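Local coordinates for DegV family protein ([Eubacterium] eligens, PDB 5UXY) that binds a long-chain fatty acid between its two sheet-bearing halves and probably, like related DegV proteins, presents it to a fatty acid kinase, at residues K55-T60 and A166-V171; L159-N164 and Y265-G270; A61-D66 and S88-S93; V7-C12 and V81-G86. All blocks are in the same frame, centred on the assembly; numbering follows the deposited sequence.

Contact 1 (K55-T60 and A166-V171). With X90 (heptadecanoic acid), chain D.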
# COMPACT_ATOMS: atom_id res chain seq x y z
N LYS A 55 -21.12 -5.96 -14.53
CA LYS A 55 -21.74 -4.65 -14.64
C LYS A 55 -22.27 -4.13 -13.30
O LYS A 55 -22.54 -2.93 -13.18
CB LYS A 55 -22.83 -4.66 -15.73
CG LYS A 55 -23.99 -5.60 -15.55
CD LYS A 55 -25.00 -5.33 -16.68
CE LYS A 55 -25.84 -6.54 -17.05
NZ LYS A 55 -27.14 -6.54 -16.33
N GLY A 56 -22.34 -4.99 -12.29
CA GLY A 56 -22.82 -4.58 -10.98
C GLY A 56 -21.76 -3.88 -10.12
O GLY A 56 -20.60 -3.71 -10.48
N ARG A 57 -22.22 -3.46 -8.94
CA ARG A 57 -21.36 -2.84 -7.94
C ARG A 57 -20.39 -3.88 -7.38
O ARG A 57 -20.69 -5.07 -7.35
CB ARG A 57 -22.20 -2.27 -6.80
CG ARG A 57 -22.86 -0.92 -7.10
CD ARG A 57 -22.48 0.10 -6.01
NE ARG A 57 -21.05 0.03 -5.66
CZ ARG A 57 -20.57 0.22 -4.43
NH1 ARG A 57 -19.28 0.12 -4.17
NH2 ARG A 57 -21.40 0.46 -3.43
N SER A 58 -19.21 -3.41 -6.95
CA SER A 58 -18.30 -4.29 -6.23
C SER A 58 -17.82 -3.52 -5.01
O SER A 58 -17.87 -2.29 -4.97
CB SER A 58 -17.12 -4.77 -7.10
OG SER A 58 -16.55 -3.68 -7.84
N TYR A 59 -17.34 -4.28 -4.02
CA TYR A 59 -17.12 -3.75 -2.67
C TYR A 59 -15.82 -4.29 -2.11
O TYR A 59 -15.33 -5.33 -2.56
CB TYR A 59 -18.24 -4.17 -1.73
CG TYR A 59 -19.62 -3.89 -2.26
CD1 TYR A 59 -20.19 -2.63 -2.10
CD2 TYR A 59 -20.34 -4.86 -2.94
CE1 TYR A 59 -21.46 -2.34 -2.61
CE2 TYR A 59 -21.62 -4.58 -3.44
CZ TYR A 59 -22.16 -3.32 -3.27
OH TYR A 59 -23.41 -3.00 -3.75
N THR A 60 -15.24 -3.58 -1.12
CA THR A 60 -14.18 -4.17 -0.31
C THR A 60 -14.57 -4.13 1.18
O THR A 60 -15.42 -3.34 1.60
CB THR A 60 -12.83 -3.46 -0.52
OG1 THR A 60 -12.94 -2.07 -0.17
CG2 THR A 60 -12.41 -3.58 -2.02
N ALA A 166 -13.95 5.34 -7.48
CA ALA A 166 -15.05 6.29 -7.55
C ALA A 166 -16.36 5.64 -7.13
O ALA A 166 -17.16 6.27 -6.44
CB ALA A 166 -15.18 6.85 -8.95
N GLN A 167 -16.60 4.38 -7.54
CA GLN A 167 -17.89 3.79 -7.18
C GLN A 167 -17.95 3.49 -5.69
O GLN A 167 -19.04 3.36 -5.15
CB GLN A 167 -18.18 2.53 -8.00
CG GLN A 167 -17.38 1.33 -7.58
CD GLN A 167 -17.82 0.00 -8.19
OE1 GLN A 167 -18.97 -0.41 -8.05
NE2 GLN A 167 -16.89 -0.68 -8.83
N ASN A 168 -16.80 3.38 -5.03
CA ASN A 168 -16.75 3.19 -3.58
C ASN A 168 -16.55 4.48 -2.81
O ASN A 168 -16.26 4.44 -1.59
CB ASN A 168 -15.65 2.17 -3.25
CG ASN A 168 -16.08 0.73 -3.57
OD1 ASN A 168 -16.89 0.14 -2.84
ND2 ASN A 168 -15.55 0.17 -4.63
N GLY A 169 -16.68 5.63 -3.47
CA GLY A 169 -16.65 6.92 -2.80
C GLY A 169 -15.30 7.34 -2.30
O GLY A 169 -15.21 8.12 -1.35
N ARG A 170 -14.23 6.85 -2.90
CA ARG A 170 -12.89 7.13 -2.40
C ARG A 170 -12.13 8.14 -3.25
O ARG A 170 -11.01 8.52 -2.90
CB ARG A 170 -12.14 5.78 -2.27
CG ARG A 170 -12.59 5.14 -0.96
CD ARG A 170 -12.39 3.69 -0.88
NE ARG A 170 -12.63 3.34 0.52
CZ ARG A 170 -13.49 2.42 0.93
NH1 ARG A 170 -13.65 2.22 2.23
NH2 ARG A 170 -14.19 1.70 0.06
N VAL A 171 -12.73 8.59 -4.35
CA VAL A 171 -12.19 9.70 -5.14
C VAL A 171 -13.39 10.42 -5.75
O VAL A 171 -14.44 9.81 -5.96
CB VAL A 171 -11.19 9.18 -6.21
CG1 VAL A 171 -11.94 8.60 -7.42
CG2 VAL A 171 -10.26 10.25 -6.64
O19 X90 D . -12.67 -1.73 2.28
C21 X90 D . -11.70 -1.14 2.86
O21 X90 D . -11.88 -0.68 4.05
C22 X90 D . -10.39 -0.98 2.07
C23 X90 D . -10.51 0.34 1.27
C24 X90 D . -9.15 0.74 0.65
C25 X90 D . -9.33 2.15 -0.02
C26 X90 D . -8.04 2.80 -0.56
C27 X90 D . -7.11 1.77 -1.18
C28 X90 D . -6.01 2.44 -2.05
C29 X90 D . -5.40 1.43 -3.04
C30 X90 D . -4.83 3.23 -5.05
C31 X90 D . -3.71 4.33 -4.93
C32 X90 D . -4.11 5.30 -3.80
C33 X90 D . -2.94 5.95 -3.06
C34 X90 D . -3.36 7.01 -2.01
C35 X90 D . -3.11 6.47 -0.59
C36 X90 D . -3.54 7.39 0.57
C39 X90 D . -4.47 2.01 -4.14
O HOH W 1 -17.78 -3.46 -10.08
O HOH W 2 -16.32 -0.91 -0.37
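Q167 OE1 takes two donors from segment 55-60: R57 NE at 3.2 Å, on an almost straight line (175°), and the backbone S58 N, also at 3.2 Å. The two come from the same face of the amide, S58 N well above its plane, while OE1 lies in the plane of the R57 guanidinium. R57 and Q167 run past each other in opposite directions, and bends at chi2 and chi3 fold the arginine back so that NE meets the amide oxygen. R57 NH1 then makes a weak bond to N168 OD1, 2.7 Å away but badly angled. Q167 O lies above one face of the guanidinium and Y59 CZ above the opposite face, both toward the rim. Cutting Q167 back to an alanine is likely to leave R57 NE and S58 N without their shared acceptor, and the guanidinium with less to fix its rotation.

Two waters extend the network: one joins G56 O, S58 OG and Q167 NE2; the other accepts from T60 N and donates to N168 OD1. Further along, T60 OG1 lies 2.5 Å from O19 of heptadecanoic acid, a hydrogen bond whose very short length is doubtful, and R170 lays its guanidinium over the chain, C23 lying 3.6 Å above its centre. R170 NE is held by M87 O.

G169, with positive phi, closes helix 163-167 in a Schellman motif. N164 in that helix bonds Q167 NE2 through OD1 and N168 ND2 through O, S58 OG pairs with Y264 OH of helix 260-266, and Y59 pairs through its backbone with S30 of strand 21-30.

Contact 2 (L159-N164 and Y265-G270). With NA (sodium ion), chain B; X90 (heptadecanoic acid), chain D.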
# COMPACT_ATOMS: atom_id res chain seq x y z
N LEU A 159 -2.80 6.05 -12.40
CA LEU A 159 -3.91 5.11 -12.58
C LEU A 159 -4.58 5.32 -13.93
O LEU A 159 -4.93 6.45 -14.27
CB LEU A 159 -4.96 5.28 -11.46
CG LEU A 159 -4.32 5.30 -10.08
CD1 LEU A 159 -5.46 5.40 -9.04
CD2 LEU A 159 -3.49 4.00 -9.90
N LYS A 160 -4.82 4.23 -14.65
CA LYS A 160 -5.47 4.33 -15.97
C LYS A 160 -6.97 4.31 -15.86
O LYS A 160 -7.67 4.69 -16.81
CB LYS A 160 -5.03 3.16 -16.87
CG LYS A 160 -3.50 3.11 -16.99
CD LYS A 160 -3.04 2.21 -18.16
CE LYS A 160 -1.55 2.54 -18.52
NZ LYS A 160 -1.10 1.70 -19.66
N SER A 161 -7.49 3.86 -14.72
CA SER A 161 -8.92 3.86 -14.45
C SER A 161 -9.11 4.05 -12.95
O SER A 161 -8.36 3.48 -12.15
CB SER A 161 -9.57 2.56 -14.92
OG SER A 161 -10.93 2.48 -14.49
N LEU A 162 -10.11 4.83 -12.58
CA LEU A 162 -10.44 5.12 -11.18
C LEU A 162 -11.87 4.72 -10.89
O LEU A 162 -12.47 5.22 -9.95
CB LEU A 162 -10.21 6.60 -10.86
CG LEU A 162 -8.72 7.01 -10.87
CD1 LEU A 162 -8.27 7.41 -12.21
CD2 LEU A 162 -8.44 8.11 -9.85
N HIS A 163 -12.40 3.80 -11.70
CA HIS A 163 -13.81 3.41 -11.59
C HIS A 163 -14.10 2.79 -10.22
O HIS A 163 -15.09 3.13 -9.57
CB HIS A 163 -14.14 2.42 -12.70
CG HIS A 163 -15.53 1.88 -12.63
ND1 HIS A 163 -16.64 2.68 -12.87
CD2 HIS A 163 -16.00 0.65 -12.32
CE1 HIS A 163 -17.73 1.95 -12.72
NE2 HIS A 163 -17.37 0.71 -12.40
N ASN A 164 -13.26 1.86 -9.79
CA ASN A 164 -13.51 1.19 -8.50
C ASN A 164 -13.35 2.14 -7.30
O ASN A 164 -14.13 2.06 -6.33
CB ASN A 164 -12.59 -0.03 -8.39
CG ASN A 164 -12.97 -1.08 -9.37
OD1 ASN A 164 -14.12 -1.13 -9.80
ND2 ASN A 164 -12.03 -1.93 -9.75
N TYR A 265 -8.23 -1.47 -6.54
CA TYR A 265 -8.37 -0.02 -6.50
C TYR A 265 -7.44 0.71 -7.48
O TYR A 265 -7.82 1.77 -8.03
CB TYR A 265 -8.13 0.51 -5.08
CG TYR A 265 -9.35 0.34 -4.23
CD1 TYR A 265 -10.56 0.99 -4.60
CD2 TYR A 265 -9.34 -0.48 -3.09
CE1 TYR A 265 -11.73 0.85 -3.83
CE2 TYR A 265 -10.52 -0.63 -2.31
CZ TYR A 265 -11.68 0.04 -2.67
OH TYR A 265 -12.86 -0.10 -1.98
N ALA A 266 -6.24 0.17 -7.74
CA ALA A 266 -5.39 0.81 -8.75
C ALA A 266 -5.77 0.45 -10.19
O ALA A 266 -5.52 1.23 -11.12
CB ALA A 266 -3.92 0.48 -8.49
N GLU A 267 -6.38 -0.72 -10.38
CA GLU A 267 -6.90 -1.28 -11.63
C GLU A 267 -5.81 -1.66 -12.63
O GLU A 267 -4.65 -1.29 -12.49
CB GLU A 267 -7.92 -0.36 -12.27
CG GLU A 267 -9.13 -0.32 -11.37
CD GLU A 267 -10.36 0.23 -12.04
OE1 GLU A 267 -10.69 -0.27 -13.13
OE2 GLU A 267 -10.98 1.15 -11.48
N ARG A 268 -6.18 -2.46 -13.63
CA ARG A 268 -5.22 -2.89 -14.63
C ARG A 268 -4.46 -1.70 -15.20
O ARG A 268 -5.06 -0.67 -15.51
CB ARG A 268 -5.99 -3.60 -15.77
CG ARG A 268 -5.27 -4.71 -16.44
CD ARG A 268 -6.31 -5.62 -17.11
NE ARG A 268 -6.13 -6.98 -16.65
CZ ARG A 268 -7.07 -7.92 -16.67
NH1 ARG A 268 -8.29 -7.66 -17.15
NH2 ARG A 268 -6.77 -9.14 -16.23
N GLY A 269 -3.13 -1.86 -15.32
CA GLY A 269 -2.28 -0.83 -15.83
C GLY A 269 -1.68 0.06 -14.76
O GLY A 269 -0.74 0.82 -15.06
N GLY A 270 -2.23 0.03 -13.55
CA GLY A 270 -1.86 1.01 -12.54
C GLY A 270 -0.47 0.77 -11.98
O GLY A 270 0.04 -0.36 -11.95
NA NA B . -7.51 6.11 -19.02
O19 X90 D . -12.67 -1.73 2.28
C21 X90 D . -11.70 -1.14 2.86
O21 X90 D . -11.88 -0.68 4.05
C22 X90 D . -10.39 -0.98 2.07
C23 X90 D . -10.51 0.34 1.27
C24 X90 D . -9.15 0.74 0.65
C25 X90 D . -9.33 2.15 -0.02
C26 X90 D . -8.04 2.80 -0.56
C27 X90 D . -7.11 1.77 -1.18
C28 X90 D . -6.01 2.44 -2.05
C29 X90 D . -5.40 1.43 -3.04
C30 X90 D . -4.83 3.23 -5.05
C31 X90 D . -3.71 4.33 -4.93
C32 X90 D . -4.11 5.30 -3.80
C33 X90 D . -2.94 5.95 -3.06
C34 X90 D . -3.36 7.01 -2.01
C35 X90 D . -3.11 6.47 -0.59
C36 X90 D . -3.54 7.39 0.57
C39 X90 D . -4.47 2.01 -4.14
O HOH W 3 -5.14 1.60 -13.73
O HOH W 4 -8.87 4.41 -19.83
O HOH W 5 -5.85 5.00 -20.09
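E267 places its carboxylate at the start of helix 163-167, where L162 holds the N-cap position, and OE2 takes N164 N at 2.9 Å in a nearly straight bond (177°). The donor arrives on the syn side, 34° out of the carboxylate plane. The N164 amide is stacked on the carboxylate, the planes 24° apart and ND2 3.6 Å from E267 CD; ND2 itself bonds Y264 O, and OD1 is taken by Q167 NE2, so the amide is fixed in rotation. S161 OG stands 3.1 Å from E267 OE1, a weak bond whose proton has another acceptor nearby.

E267 also opens a type II beta turn to G270 directly after helix 260-266. At G269 any side chain would run into K160 CD and its own backbone, and K160 lies extended across this glycine. A water between the turn and K160 accepts from K160 N. K160 O, for its part, binds a sodium ion at 2.6 Å, together with A179 O, I184 O and two waters. L159 CD2 packs on A266 CB (3.8 Å). Y265 turns the rim of its ring, at CE1, to N164 O, lays one face over C25 of heptadecanoic acid, and bonds T60 OG1 through its hydroxyl.

Contact 3 (A61-D66 and S88-S93); sequences ACPGID and SGTYNS. With X90 (heptadecanoic acid), chain D.
The P63 ring meets T90 and S93 where the two segments come together. P63 and T90 cross at about a right angle, with P63 CD 4.0 Å from S93 OG; W68 of helix 65-72 and V25 and L27 of strand 21-30 also touch the proline. Next to it C62 points at the opening turn of helix 90-102: its CB rests 3.4 Å from T90 OG1, and its SG lies 3.9 Å from S93 CB. I65 adds a looser touch, CG1 against S93 O.

The hydroxyls of S88, T90 and S93 bond within the helix start, to the ligand or to W68. S88 OG, swung anti to the backbone N (chi1 173°), accepts from T90 N at 3.1 Å, a capping bond, and from T90 OG1 at 2.8 Å, and gives its own proton to O21 of heptadecanoic acid, 2.6 Å away. S93 OG turns back to T90 O at 2.8 Å and is also bonded to W68 NE1.

No hydrogen bond crosses the contact, so the two segments meet by packing. The two bonds from T90 to the capping serine are consistent with its hydroxyl being turned to the fatty-acid carboxylate, and the nearby helix start is likely to favour the bound negative charge.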
# COMPACT_ATOMS: atom_id res chain seq x y z
N ALA A 61 -13.88 -4.95 1.96
CA ALA A 61 -14.12 -5.03 3.39
C ALA A 61 -12.81 -5.18 4.14
O ALA A 61 -11.93 -5.92 3.70
CB ALA A 61 -15.03 -6.22 3.73
N CYS A 62 -12.72 -4.58 5.32
CA CYS A 62 -11.51 -4.73 6.15
C CYS A 62 -11.52 -6.12 6.83
O CYS A 62 -12.55 -6.81 6.82
CB CYS A 62 -11.46 -3.58 7.16
SG CYS A 62 -12.73 -3.73 8.38
N PRO A 63 -10.41 -6.56 7.43
CA PRO A 63 -10.40 -7.89 8.06
C PRO A 63 -11.26 -7.92 9.33
O PRO A 63 -11.44 -6.91 10.00
CB PRO A 63 -8.93 -8.11 8.43
CG PRO A 63 -8.18 -7.08 7.59
CD PRO A 63 -9.08 -5.93 7.50
N GLY A 64 -11.74 -9.12 9.67
CA GLY A 64 -12.45 -9.27 10.93
C GLY A 64 -11.51 -9.30 12.12
O GLY A 64 -10.32 -9.61 11.99
N ILE A 65 -12.05 -8.91 13.29
CA ILE A 65 -11.24 -8.89 14.51
C ILE A 65 -10.56 -10.24 14.70
O ILE A 65 -9.39 -10.31 15.11
CB ILE A 65 -12.09 -8.49 15.75
CG1 ILE A 65 -12.25 -6.95 15.82
CG2 ILE A 65 -11.46 -9.05 17.07
CD1 ILE A 65 -13.48 -6.36 16.57
N ASP A 66 -11.24 -11.33 14.33
CA ASP A 66 -10.69 -12.67 14.51
C ASP A 66 -9.50 -12.94 13.61
O ASP A 66 -8.57 -13.66 14.00
CB ASP A 66 -11.76 -13.73 14.24
CG ASP A 66 -12.81 -13.81 15.32
OD1 ASP A 66 -12.55 -13.32 16.45
OD2 ASP A 66 -13.89 -14.36 15.04
N SER A 88 -10.27 3.97 4.92
CA SER A 88 -10.64 2.59 5.21
C SER A 88 -10.86 2.42 6.72
O SER A 88 -10.19 3.07 7.51
CB SER A 88 -9.52 1.63 4.76
OG SER A 88 -9.71 0.28 5.16
N GLY A 89 -11.77 1.51 7.08
CA GLY A 89 -11.98 1.04 8.45
C GLY A 89 -10.94 0.04 8.95
O GLY A 89 -11.05 -0.47 10.08
N THR A 90 -9.90 -0.24 8.17
CA THR A 90 -8.90 -1.22 8.57
C THR A 90 -8.19 -0.83 9.86
O THR A 90 -8.01 -1.67 10.75
CB THR A 90 -7.89 -1.43 7.45
OG1 THR A 90 -8.57 -1.98 6.30
CG2 THR A 90 -6.79 -2.46 7.88
N TYR A 91 -7.73 0.43 9.97
CA TYR A 91 -7.08 0.88 11.20
C TYR A 91 -7.96 0.63 12.43
O TYR A 91 -7.50 0.11 13.46
CB TYR A 91 -6.69 2.36 11.07
CG TYR A 91 -6.12 2.96 12.36
CD1 TYR A 91 -4.78 2.76 12.69
CD2 TYR A 91 -6.92 3.68 13.23
CE1 TYR A 91 -4.24 3.32 13.87
CE2 TYR A 91 -6.40 4.24 14.39
CZ TYR A 91 -5.07 4.07 14.70
OH TYR A 91 -4.53 4.62 15.88
N ASN A 92 -9.24 1.00 12.35
CA ASN A 92 -10.13 0.79 13.49
C ASN A 92 -10.28 -0.70 13.82
O ASN A 92 -10.33 -1.06 15.00
CB ASN A 92 -11.53 1.35 13.24
CG ASN A 92 -11.59 2.85 13.26
OD1 ASN A 92 -10.66 3.53 13.74
ND2 ASN A 92 -12.72 3.40 12.74
N SER A 93 -10.37 -1.55 12.79
CA SER A 93 -10.50 -2.99 13.06
C SER A 93 -9.23 -3.52 13.76
O SER A 93 -9.31 -4.38 14.65
CB SER A 93 -10.83 -3.77 11.75
OG SER A 93 -9.71 -3.90 10.85
O19 X90 D . -12.67 -1.73 2.28
C21 X90 D . -11.70 -1.14 2.86
O21 X90 D . -11.88 -0.68 4.05
C22 X90 D . -10.39 -0.98 2.07
C23 X90 D . -10.51 0.34 1.27
C24 X90 D . -9.15 0.74 0.65
C25 X90 D . -9.33 2.15 -0.02
C26 X90 D . -8.04 2.80 -0.56
C27 X90 D . -7.11 1.77 -1.18
C28 X90 D . -6.01 2.44 -2.05
C29 X90 D . -5.40 1.43 -3.04
C30 X90 D . -4.83 3.23 -5.05
C31 X90 D . -3.71 4.33 -4.93
C32 X90 D . -4.11 5.30 -3.80
C33 X90 D . -2.94 5.95 -3.06
C34 X90 D . -3.36 7.01 -2.01
C35 X90 D . -3.11 6.47 -0.59
C36 X90 D . -3.54 7.39 0.57
C39 X90 D . -4.47 2.01 -4.14

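Contact 4 (V7-C12 and V81-G86). With X90 (heptadecanoic acid), chain D.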
# COMPACT_ATOMS: atom_id res chain seq x y z
N VAL A 7 2.98 -7.32 11.51
CA VAL A 7 1.70 -7.71 10.93
C VAL A 7 1.26 -6.55 10.05
O VAL A 7 1.48 -5.40 10.41
CB VAL A 7 0.65 -7.97 12.03
CG1 VAL A 7 -0.72 -8.38 11.44
CG2 VAL A 7 1.15 -9.08 13.04
N ALA A 8 0.64 -6.86 8.90
CA ALA A 8 0.12 -5.78 8.05
C ALA A 8 -1.13 -6.26 7.34
O ALA A 8 -1.29 -7.44 7.09
CB ALA A 8 1.18 -5.33 7.01
N ASP A 9 -2.03 -5.34 7.01
CA ASP A 9 -3.09 -5.80 6.15
C ASP A 9 -2.58 -6.01 4.71
O ASP A 9 -1.50 -5.57 4.32
CB ASP A 9 -4.27 -4.85 6.20
CG ASP A 9 -3.93 -3.52 5.61
OD1 ASP A 9 -3.63 -3.45 4.38
OD2 ASP A 9 -4.03 -2.52 6.37
N SER A 10 -3.39 -6.71 3.91
CA SER A 10 -2.93 -7.23 2.61
C SER A 10 -2.75 -6.11 1.58
O SER A 10 -2.17 -6.35 0.50
CB SER A 10 -3.92 -8.28 2.07
OG SER A 10 -5.17 -7.69 1.73
N ALA A 11 -3.17 -4.89 1.92
CA ALA A 11 -2.81 -3.75 1.05
C ALA A 11 -1.31 -3.52 0.96
O ALA A 11 -0.89 -2.70 0.13
CB ALA A 11 -3.49 -2.45 1.54
N CYS A 12 -0.49 -4.20 1.77
CA CYS A 12 0.95 -4.01 1.66
C CYS A 12 1.54 -4.80 0.50
O CYS A 12 2.73 -4.67 0.22
CB CYS A 12 1.64 -4.41 2.96
SG CYS A 12 1.59 -6.24 3.27
N VAL A 81 0.91 -2.70 10.76
CA VAL A 81 0.87 -1.57 9.81
C VAL A 81 -0.44 -1.68 9.03
O VAL A 81 -0.78 -2.75 8.53
CB VAL A 81 2.09 -1.58 8.88
CG1 VAL A 81 2.01 -0.38 7.88
CG2 VAL A 81 3.37 -1.54 9.70
N THR A 82 -1.21 -0.57 8.96
CA THR A 82 -2.49 -0.64 8.26
C THR A 82 -2.55 0.39 7.13
O THR A 82 -1.86 1.38 7.12
CB THR A 82 -3.73 -0.40 9.16
OG1 THR A 82 -3.78 0.97 9.54
CG2 THR A 82 -3.66 -1.23 10.48
N ILE A 83 -3.42 0.10 6.16
CA ILE A 83 -3.74 1.11 5.15
C ILE A 83 -4.38 2.35 5.84
O ILE A 83 -4.90 2.28 6.96
CB ILE A 83 -4.66 0.42 4.14
CG1 ILE A 83 -5.13 1.37 3.03
CG2 ILE A 83 -5.85 -0.12 4.81
CD1 ILE A 83 -5.85 0.59 1.90
N THR A 84 -4.27 3.49 5.18
CA THR A 84 -4.70 4.76 5.72
C THR A 84 -6.05 4.72 6.41
O THR A 84 -7.06 4.26 5.85
CB THR A 84 -4.71 5.84 4.61
OG1 THR A 84 -5.27 7.03 5.16
CG2 THR A 84 -5.56 5.36 3.40
N ALA A 85 -6.08 5.26 7.63
CA ALA A 85 -7.35 5.45 8.33
C ALA A 85 -8.21 6.48 7.63
O ALA A 85 -9.43 6.55 7.88
CB ALA A 85 -7.07 5.90 9.76
N GLY A 86 -7.61 7.27 6.73
CA GLY A 86 -8.40 8.24 6.01
C GLY A 86 -9.23 7.68 4.87
O GLY A 86 -10.06 8.41 4.32
O19 X90 D . -12.67 -1.73 2.28
C21 X90 D . -11.70 -1.14 2.86
O21 X90 D . -11.88 -0.68 4.05
C22 X90 D . -10.39 -0.98 2.07
C23 X90 D . -10.51 0.34 1.27
C24 X90 D . -9.15 0.74 0.65
C25 X90 D . -9.33 2.15 -0.02
C26 X90 D . -8.04 2.80 -0.56
C27 X90 D . -7.11 1.77 -1.18
C28 X90 D . -6.01 2.44 -2.05
C29 X90 D . -5.40 1.43 -3.04
C30 X90 D . -4.83 3.23 -5.05
C31 X90 D . -3.71 4.33 -4.93
C32 X90 D . -4.11 5.30 -3.80
C33 X90 D . -2.94 5.95 -3.06
C34 X90 D . -3.36 7.01 -2.01
C35 X90 D . -3.11 6.47 -0.59
C36 X90 D . -3.54 7.39 0.57
C39 X90 D . -4.47 2.01 -4.14
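Strands 5-9 and 77-82 pair in parallel here: residues 7-11 and 81-83 run 19° apart, and A8 bridges V81 with the CA atoms 4.6 Å apart. V81 N donates to V7 O at 2.8 Å and D9 N to V81 O at 3.3 Å, the usual parallel pattern in which one residue's N and O reach the neighbours of the residue opposite; A8 CA adds a C-H...O contact to V81 O. The bridge partners A8 and V81 lie on one face of the sheet, both against L126 of helix 119-134.

Past the last bridge the strands part, and D9 carries the contact on with its side chain. Its CG sits between the backbone N and the carbonyl carbon (chi1 66°), which directs the carboxylate across to I83, whose side chain it crosses at about a right angle. OD2 accepts I83 N at 2.7 Å through its syn lone pair; OD1 uses its anti lone pair for A11 N at 2.9 Å, an Asx turn that starts the short 3-10 segment 10-12. With an alanine in place of D9, I83 N and A11 N would probably lose their acceptors and the strand ends could drift apart.

A11 CB packs 3.9 Å from I83 CD1, the methyl that also touches heptadecanoic acid C27 at 3.5 Å.

One buried carboxylate thus does what main-chain pairing no longer can: each oxygen satisfies a backbone amide, which is consistent with I83 presenting CD1 to the fatty-acid chain.

In the fold
Heptadecanoic acid touches all four contacts. Contacts 1 and 3 share its head group, and they approach each other through R170 NH1 and S88 CA, 4.3 Å apart. Contact 2 lies about 12 Å from contact 1, centre to centre, and the hydrogen bond between Y265 and T60, 2.7 Å from OH to OG1, joins the two. Contacts 3 and 4 are closest, their centres about 9 Å apart, with T90 packing on D9 and I83. Contacts 2 and 4 do not touch; their nearest atoms are about 6 Å apart, with the alkyl chain passing Y265 of one and I83 of the other.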